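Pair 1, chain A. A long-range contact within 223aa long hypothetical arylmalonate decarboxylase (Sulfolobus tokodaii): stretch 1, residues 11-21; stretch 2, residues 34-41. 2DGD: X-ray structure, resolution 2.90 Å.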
# COMPACT_ATOMS: atom_id res chain seq x y z
N ILE A 11 -30.30 4.72 20.67
CA ILE A 11 -30.84 4.24 21.93
C ILE A 11 -30.91 2.72 21.79
O ILE A 11 -31.56 2.21 20.88
CB ILE A 11 -32.26 4.77 22.19
CG1 ILE A 11 -32.24 6.29 22.27
CG2 ILE A 11 -32.80 4.17 23.49
CD1 ILE A 11 -33.62 6.89 22.36
N LEU A 12 -30.24 2.00 22.67
CA LEU A 12 -30.27 0.54 22.57
C LEU A 12 -30.40 -0.17 23.90
O LEU A 12 -30.18 0.41 24.96
CB LEU A 12 -29.02 0.04 21.83
CG LEU A 12 -27.70 0.78 22.05
CD1 LEU A 12 -27.32 0.75 23.50
CD2 LEU A 12 -26.62 0.13 21.21
N PRO A 13 -30.79 -1.46 23.86
CA PRO A 13 -30.95 -2.25 25.08
C PRO A 13 -29.62 -2.45 25.80
O PRO A 13 -28.58 -2.58 25.17
CB PRO A 13 -31.56 -3.55 24.57
CG PRO A 13 -31.07 -3.64 23.17
CD PRO A 13 -31.20 -2.24 22.68
N ALA A 14 -29.67 -2.46 27.13
CA ALA A 14 -28.48 -2.60 27.94
C ALA A 14 -27.51 -3.68 27.48
O ALA A 14 -26.31 -3.43 27.38
CB ALA A 14 -28.88 -2.86 29.40
N ASN A 15 -28.03 -4.86 27.19
CA ASN A 15 -27.17 -5.97 26.80
C ASN A 15 -26.89 -6.17 25.32
O ASN A 15 -26.47 -7.25 24.91
CB ASN A 15 -27.73 -7.25 27.40
CG ASN A 15 -27.76 -7.20 28.91
OD1 ASN A 15 -26.75 -6.90 29.55
ND2 ASN A 15 -28.92 -7.47 29.49
N ASN A 16 -27.10 -5.14 24.51
CA ASN A 16 -26.82 -5.24 23.09
C ASN A 16 -25.35 -4.89 22.90
O ASN A 16 -24.95 -3.75 23.16
CB ASN A 16 -27.69 -4.26 22.30
CG ASN A 16 -27.43 -4.32 20.81
OD1 ASN A 16 -26.28 -4.27 20.36
ND2 ASN A 16 -28.50 -4.43 20.03
N ALA A 17 -24.54 -5.84 22.45
CA ALA A 17 -23.12 -5.57 22.27
C ALA A 17 -22.69 -5.61 20.81
O ALA A 17 -21.50 -5.51 20.51
CB ALA A 17 -22.29 -6.55 23.08
N GLY A 18 -23.65 -5.75 19.90
CA GLY A 18 -23.30 -5.82 18.50
C GLY A 18 -23.59 -4.60 17.65
O GLY A 18 -22.86 -4.32 16.70
N MSE A 19 -24.64 -3.86 17.98
CA MSE A 19 -25.01 -2.70 17.20
C MSE A 19 -24.01 -1.54 17.18
O MSE A 19 -23.78 -0.94 16.14
CB MSE A 19 -26.38 -2.18 17.64
CG MSE A 19 -26.83 -0.94 16.87
SE MSE A 19 -28.69 -0.51 17.03
CE MSE A 19 -29.13 -0.45 15.15
N GLU A 20 -23.43 -1.22 18.32
CA GLU A 20 -22.48 -0.12 18.38
C GLU A 20 -21.29 -0.41 17.48
O GLU A 20 -20.80 0.48 16.78
CB GLU A 20 -22.04 0.11 19.83
CG GLU A 20 -23.17 0.64 20.69
CD GLU A 20 -22.90 0.51 22.17
OE1 GLU A 20 -22.64 -0.61 22.62
OE2 GLU A 20 -22.95 1.54 22.88
N TYR A 21 -20.84 -1.65 17.48
CA TYR A 21 -19.71 -2.05 16.64
C TYR A 21 -20.07 -1.89 15.16
O TYR A 21 -19.32 -1.27 14.41
CB TYR A 21 -19.32 -3.50 16.93
CG TYR A 21 -18.31 -4.06 15.97
CD1 TYR A 21 -16.94 -3.81 16.12
CD2 TYR A 21 -18.72 -4.84 14.88
CE1 TYR A 21 -16.01 -4.33 15.22
CE2 TYR A 21 -17.80 -5.36 13.98
CZ TYR A 21 -16.45 -5.11 14.16
OH TYR A 21 -15.55 -5.64 13.26
N HIS A 34 -23.18 8.03 18.94
CA HIS A 34 -23.34 8.32 20.36
C HIS A 34 -24.53 7.54 20.89
O HIS A 34 -25.65 7.70 20.39
CB HIS A 34 -23.54 9.81 20.54
CG HIS A 34 -22.49 10.62 19.85
ND1 HIS A 34 -21.20 10.72 20.33
CD2 HIS A 34 -22.51 11.27 18.66
CE1 HIS A 34 -20.47 11.40 19.47
NE2 HIS A 34 -21.24 11.75 18.45
N SER A 35 -24.30 6.72 21.91
CA SER A 35 -25.38 5.91 22.44
C SER A 35 -25.69 6.05 23.92
O SER A 35 -24.92 6.62 24.70
CB SER A 35 -25.10 4.43 22.13
OG SER A 35 -23.81 4.06 22.59
N THR A 36 -26.86 5.55 24.29
CA THR A 36 -27.32 5.54 25.66
C THR A 36 -28.20 4.30 25.77
O THR A 36 -28.89 3.94 24.82
CB THR A 36 -28.11 6.81 26.02
OG1 THR A 36 -28.26 6.87 27.44
CG2 THR A 36 -29.50 6.79 25.37
N ARG A 37 -28.17 3.65 26.93
CA ARG A 37 -28.93 2.42 27.11
C ARG A 37 -30.24 2.54 27.88
O ARG A 37 -30.48 3.50 28.60
CB ARG A 37 -28.05 1.37 27.78
CG ARG A 37 -26.89 0.93 26.92
CD ARG A 37 -25.97 -0.01 27.66
NE ARG A 37 -25.39 -0.98 26.73
CZ ARG A 37 -24.63 -0.66 25.69
NH1 ARG A 37 -24.16 -1.61 24.91
NH2 ARG A 37 -24.32 0.61 25.45
N MSE A 38 -31.08 1.53 27.70
CA MSE A 38 -32.36 1.47 28.38
C MSE A 38 -32.51 0.16 29.14
O MSE A 38 -32.02 -0.89 28.71
CB MSE A 38 -33.51 1.63 27.41
CG MSE A 38 -33.67 3.03 26.86
SE MSE A 38 -35.38 3.29 25.98
CE MSE A 38 -36.34 4.08 27.45
N LYS A 39 -33.17 0.25 30.28
CA LYS A 39 -33.42 -0.88 31.15
C LYS A 39 -33.92 -2.09 30.36
O LYS A 39 -34.80 -1.96 29.51
CB LYS A 39 -34.47 -0.45 32.19
CG LYS A 39 -35.00 -1.54 33.10
CD LYS A 39 -36.32 -1.09 33.74
CE LYS A 39 -36.15 0.08 34.70
NZ LYS A 39 -35.38 -0.29 35.93
N PRO A 40 -33.33 -3.28 30.60
CA PRO A 40 -33.77 -4.47 29.87
C PRO A 40 -35.19 -4.80 30.32
O PRO A 40 -35.51 -4.71 31.50
CB PRO A 40 -32.75 -5.53 30.30
CG PRO A 40 -32.38 -5.09 31.67
CD PRO A 40 -32.23 -3.60 31.52
N THR A 41 -36.05 -5.18 29.38
CA THR A 41 -37.44 -5.46 29.71
C THR A 41 -37.91 -6.91 29.55
O THR A 41 -37.34 -7.68 28.78
CB THR A 41 -38.38 -4.57 28.88
OG1 THR A 41 -38.02 -4.66 27.50
CG2 THR A 41 -38.27 -3.12 29.34

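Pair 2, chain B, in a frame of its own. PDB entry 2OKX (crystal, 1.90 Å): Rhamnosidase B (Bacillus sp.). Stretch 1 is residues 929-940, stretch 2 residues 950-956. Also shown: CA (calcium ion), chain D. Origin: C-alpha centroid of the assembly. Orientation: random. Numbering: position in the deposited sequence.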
# COMPACT_ATOMS: atom_id res chain seq x y z
N ILE B 929 18.19 -16.03 -31.24
CA ILE B 929 16.91 -16.30 -30.60
C ILE B 929 16.93 -17.73 -30.08
O ILE B 929 17.30 -18.65 -30.80
CB ILE B 929 15.75 -16.18 -31.62
CG1 ILE B 929 15.70 -14.77 -32.20
CG2 ILE B 929 14.42 -16.54 -30.95
CD1 ILE B 929 14.84 -14.65 -33.45
N GLU B 930 16.55 -17.91 -28.82
CA GLU B 930 16.51 -19.25 -28.24
C GLU B 930 15.14 -19.43 -27.61
O GLU B 930 14.68 -18.59 -26.84
CB GLU B 930 17.62 -19.41 -27.20
CG GLU B 930 17.86 -20.85 -26.78
CD GLU B 930 19.21 -21.05 -26.11
OE1 GLU B 930 19.60 -22.22 -25.90
OE2 GLU B 930 19.89 -20.03 -25.80
N ALA B 931 14.48 -20.53 -27.94
CA ALA B 931 13.15 -20.80 -27.39
C ALA B 931 12.83 -22.29 -27.47
O ALA B 931 13.51 -23.03 -28.18
CB ALA B 931 12.11 -20.00 -28.16
N PRO B 932 11.81 -22.74 -26.73
CA PRO B 932 11.42 -24.16 -26.74
C PRO B 932 11.03 -24.55 -28.17
O PRO B 932 10.43 -23.76 -28.89
CB PRO B 932 10.24 -24.19 -25.77
CG PRO B 932 10.61 -23.13 -24.77
CD PRO B 932 11.08 -22.01 -25.68
N GLU B 933 11.38 -25.77 -28.56
CA GLU B 933 11.13 -26.27 -29.92
C GLU B 933 9.69 -26.20 -30.43
O GLU B 933 9.49 -26.05 -31.63
CB GLU B 933 11.63 -27.71 -30.04
CG GLU B 933 10.99 -28.67 -29.05
CD GLU B 933 11.57 -30.07 -29.12
OE1 GLU B 933 11.25 -30.88 -28.22
OE2 GLU B 933 12.34 -30.36 -30.06
N ASP B 934 8.71 -26.32 -29.55
CA ASP B 934 7.31 -26.31 -29.97
C ASP B 934 6.71 -24.92 -30.14
O ASP B 934 5.52 -24.78 -30.39
CB ASP B 934 6.47 -27.12 -28.98
CG ASP B 934 6.61 -26.62 -27.56
OD1 ASP B 934 7.76 -26.46 -27.10
OD2 ASP B 934 5.57 -26.40 -26.91
N ILE B 935 7.53 -23.88 -30.02
CA ILE B 935 7.03 -22.53 -30.19
C ILE B 935 7.43 -21.99 -31.55
O ILE B 935 8.61 -22.02 -31.91
CB ILE B 935 7.56 -21.61 -29.07
CG1 ILE B 935 6.98 -22.06 -27.72
CG2 ILE B 935 7.20 -20.15 -29.36
CD1 ILE B 935 7.48 -21.29 -26.53
N GLU B 936 6.45 -21.52 -32.32
CA GLU B 936 6.72 -20.96 -33.64
C GLU B 936 7.26 -19.54 -33.47
O GLU B 936 6.69 -18.73 -32.73
CB GLU B 936 5.43 -20.96 -34.47
CG GLU B 936 5.49 -20.12 -35.74
CD GLU B 936 4.26 -20.28 -36.62
OE1 GLU B 936 3.94 -19.36 -37.39
OE2 GLU B 936 3.60 -21.34 -36.54
N VAL B 937 8.36 -19.25 -34.15
CA VAL B 937 8.98 -17.93 -34.08
C VAL B 937 8.93 -17.19 -35.41
O VAL B 937 9.40 -17.70 -36.42
CB VAL B 937 10.46 -18.05 -33.67
CG1 VAL B 937 11.09 -16.66 -33.56
CG2 VAL B 937 10.58 -18.80 -32.34
N ASN B 938 8.36 -15.99 -35.40
CA ASN B 938 8.29 -15.17 -36.61
C ASN B 938 9.32 -14.05 -36.43
O ASN B 938 9.23 -13.28 -35.49
CB ASN B 938 6.88 -14.58 -36.75
CG ASN B 938 5.81 -15.64 -36.76
OD1 ASN B 938 5.82 -16.55 -37.59
ND2 ASN B 938 4.87 -15.53 -35.82
N VAL B 939 10.29 -13.97 -37.34
CA VAL B 939 11.34 -12.97 -37.24
C VAL B 939 11.26 -11.86 -38.28
O VAL B 939 11.15 -12.13 -39.47
CB VAL B 939 12.74 -13.61 -37.37
CG1 VAL B 939 13.83 -12.55 -37.13
CG2 VAL B 939 12.88 -14.76 -36.39
N THR B 940 11.34 -10.61 -37.82
CA THR B 940 11.29 -9.46 -38.72
C THR B 940 12.38 -8.46 -38.34
O THR B 940 12.31 -7.83 -37.28
CB THR B 940 9.94 -8.70 -38.64
OG1 THR B 940 8.86 -9.60 -38.88
CG2 THR B 940 9.90 -7.59 -39.67
N THR B 950 20.39 -16.34 -35.88
CA THR B 950 20.66 -17.68 -35.40
C THR B 950 19.50 -18.08 -34.49
O THR B 950 19.31 -17.50 -33.41
CB THR B 950 21.97 -17.76 -34.60
OG1 THR B 950 23.06 -17.36 -35.43
CG2 THR B 950 22.21 -19.18 -34.10
N GLN B 951 18.70 -19.04 -34.94
CA GLN B 951 17.57 -19.48 -34.15
C GLN B 951 17.85 -20.85 -33.56
O GLN B 951 18.09 -21.82 -34.28
CB GLN B 951 16.30 -19.53 -34.99
CG GLN B 951 15.08 -19.89 -34.16
CD GLN B 951 13.80 -19.93 -34.98
OE1 GLN B 951 13.64 -19.16 -35.92
NE2 GLN B 951 12.89 -20.81 -34.60
N VAL B 952 17.82 -20.91 -32.23
CA VAL B 952 18.08 -22.13 -31.50
C VAL B 952 16.82 -22.63 -30.79
O VAL B 952 16.13 -21.86 -30.13
CB VAL B 952 19.18 -21.90 -30.43
CG1 VAL B 952 19.44 -23.18 -29.67
CG2 VAL B 952 20.46 -21.40 -31.09
N LYS B 953 16.53 -23.92 -30.94
CA LYS B 953 15.37 -24.51 -30.28
C LYS B 953 15.85 -25.56 -29.29
O LYS B 953 16.77 -26.33 -29.59
CB LYS B 953 14.45 -25.21 -31.29
CG LYS B 953 13.57 -24.29 -32.13
CD LYS B 953 12.79 -25.13 -33.14
CE LYS B 953 11.72 -24.32 -33.85
NZ LYS B 953 10.60 -23.93 -32.94
N TYR B 954 15.25 -25.59 -28.10
CA TYR B 954 15.64 -26.60 -27.13
C TYR B 954 14.41 -27.37 -26.67
O TYR B 954 13.28 -26.94 -26.92
CB TYR B 954 16.40 -25.98 -25.93
CG TYR B 954 15.64 -24.98 -25.09
CD1 TYR B 954 15.39 -23.69 -25.56
CD2 TYR B 954 15.20 -25.32 -23.81
CE1 TYR B 954 14.73 -22.75 -24.75
CE2 TYR B 954 14.55 -24.39 -23.00
CZ TYR B 954 14.31 -23.11 -23.48
OH TYR B 954 13.66 -22.21 -22.68
N MET B 955 14.62 -28.51 -26.03
CA MET B 955 13.53 -29.35 -25.57
C MET B 955 12.71 -28.77 -24.43
O MET B 955 13.23 -28.09 -23.55
CB MET B 955 14.08 -30.71 -25.13
CG MET B 955 14.63 -31.53 -26.27
SD MET B 955 15.32 -33.07 -25.66
CE MET B 955 13.85 -33.83 -24.97
N SER B 956 11.41 -29.06 -24.46
CA SER B 956 10.50 -28.60 -23.43
C SER B 956 10.75 -29.40 -22.15
O SER B 956 10.67 -28.82 -21.05
CB SER B 956 9.05 -28.79 -23.89
OG SER B 956 8.81 -28.12 -25.12
OXT SER B 956 11.02 -30.62 -22.27
CA CA D . 18.02 -27.77 -30.96
O HOH W 1 10.89 -22.15 -30.86
O HOH W 2 11.49 -19.08 -37.38
O HOH W 3 10.04 -21.02 -35.67

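In both pairs two parallel strands lie side by side, their axes approaching to 4.7 Å, and the first strand ends in a proline that opens a type I turn. The N, CA and C atoms of 14 central residues superpose with an RMSD of 0.7 Å. The bridges Ile A11–Thr A36, Leu A12–Arg A37 and Pro A13–Met A38 of pair 1 match Glu B930–Val B952, Ala B931–Lys B953 and Pro B932–Tyr B954 of pair 2.

The hydrogen-bond ladder is also shared. Met A38 N donates to Leu A12 O (3.1 Å) and Ala A14 N to Met A38 O (3.2 Å); likewise Tyr B954 N donates to Ala B931 O (3.1 Å) and Glu B933 N to Tyr B954 O (2.8 Å). Proline suits the matched positions Pro A13 and Pro B932: its ring leaves no amide hydrogen to donate, and the ladder asks for none there, since the next residue's nitrogen makes the following rung. Pro A13 O accepts from Asn A16 N (3.0 Å) and Pro B932 O from Ile B935 N (3.1 Å), closing each turn.

The central problem is to anchor the turn to the second strand, and both pairs use a long cationic side chain. Arg A37 and Lys B953 coincide, their side-chain centres 0.1 Å apart. Arg A37 NE donates to Ala A14 O (2.7 Å), and Lys B953 NZ to the matched Glu B933 O (2.7 Å). The planar guanidinium has further donors: Arg A37 NH1 meets Glu A20 OE1 at 2.9 Å in a salt bridge, while Arg A37 NH2 bonds Glu A20 OE2 at 3.1 Å. Glu A20 OE2 also accepts from Ser A35 OG (2.7 Å), and Leu A12 CD1 covers one guanidinium face. Lysine concentrates its donors on one nitrogen, and water 1 accepts from Lys B953 NZ (2.8 Å) and donates to Pro B932 O (2.6 Å) and Ile B935 O (2.5 Å), tying the ammonium to two carbonyls of the turn. At the position of Leu A12, pair 2 has small Ala B931, on the same sheet face as Lys B953; lysine has no flat guanidinium for a larger side chain to cover.

At the position of Ser A35, the longer Gln B951 reaches the strand after the turn through water: water 2 links Gln B951 OE1 (2.6 Å) to Val B937 O (2.7 Å).

The matched Met A38 and Tyr B954 pack differently. Met A38, a selenomethionine, sets its CG 3.7 Å from Ile A11 CG2, an apolar contact. The flat ring of Tyr B954 also meets the matched Glu B930, Tyr B954 CD1 lying 4.0 Å from Glu B930 CG, and packs on the proline as well, with Pro B932 CA over one face and Pro B932 CD 3.8 Å from Tyr B954 CE1.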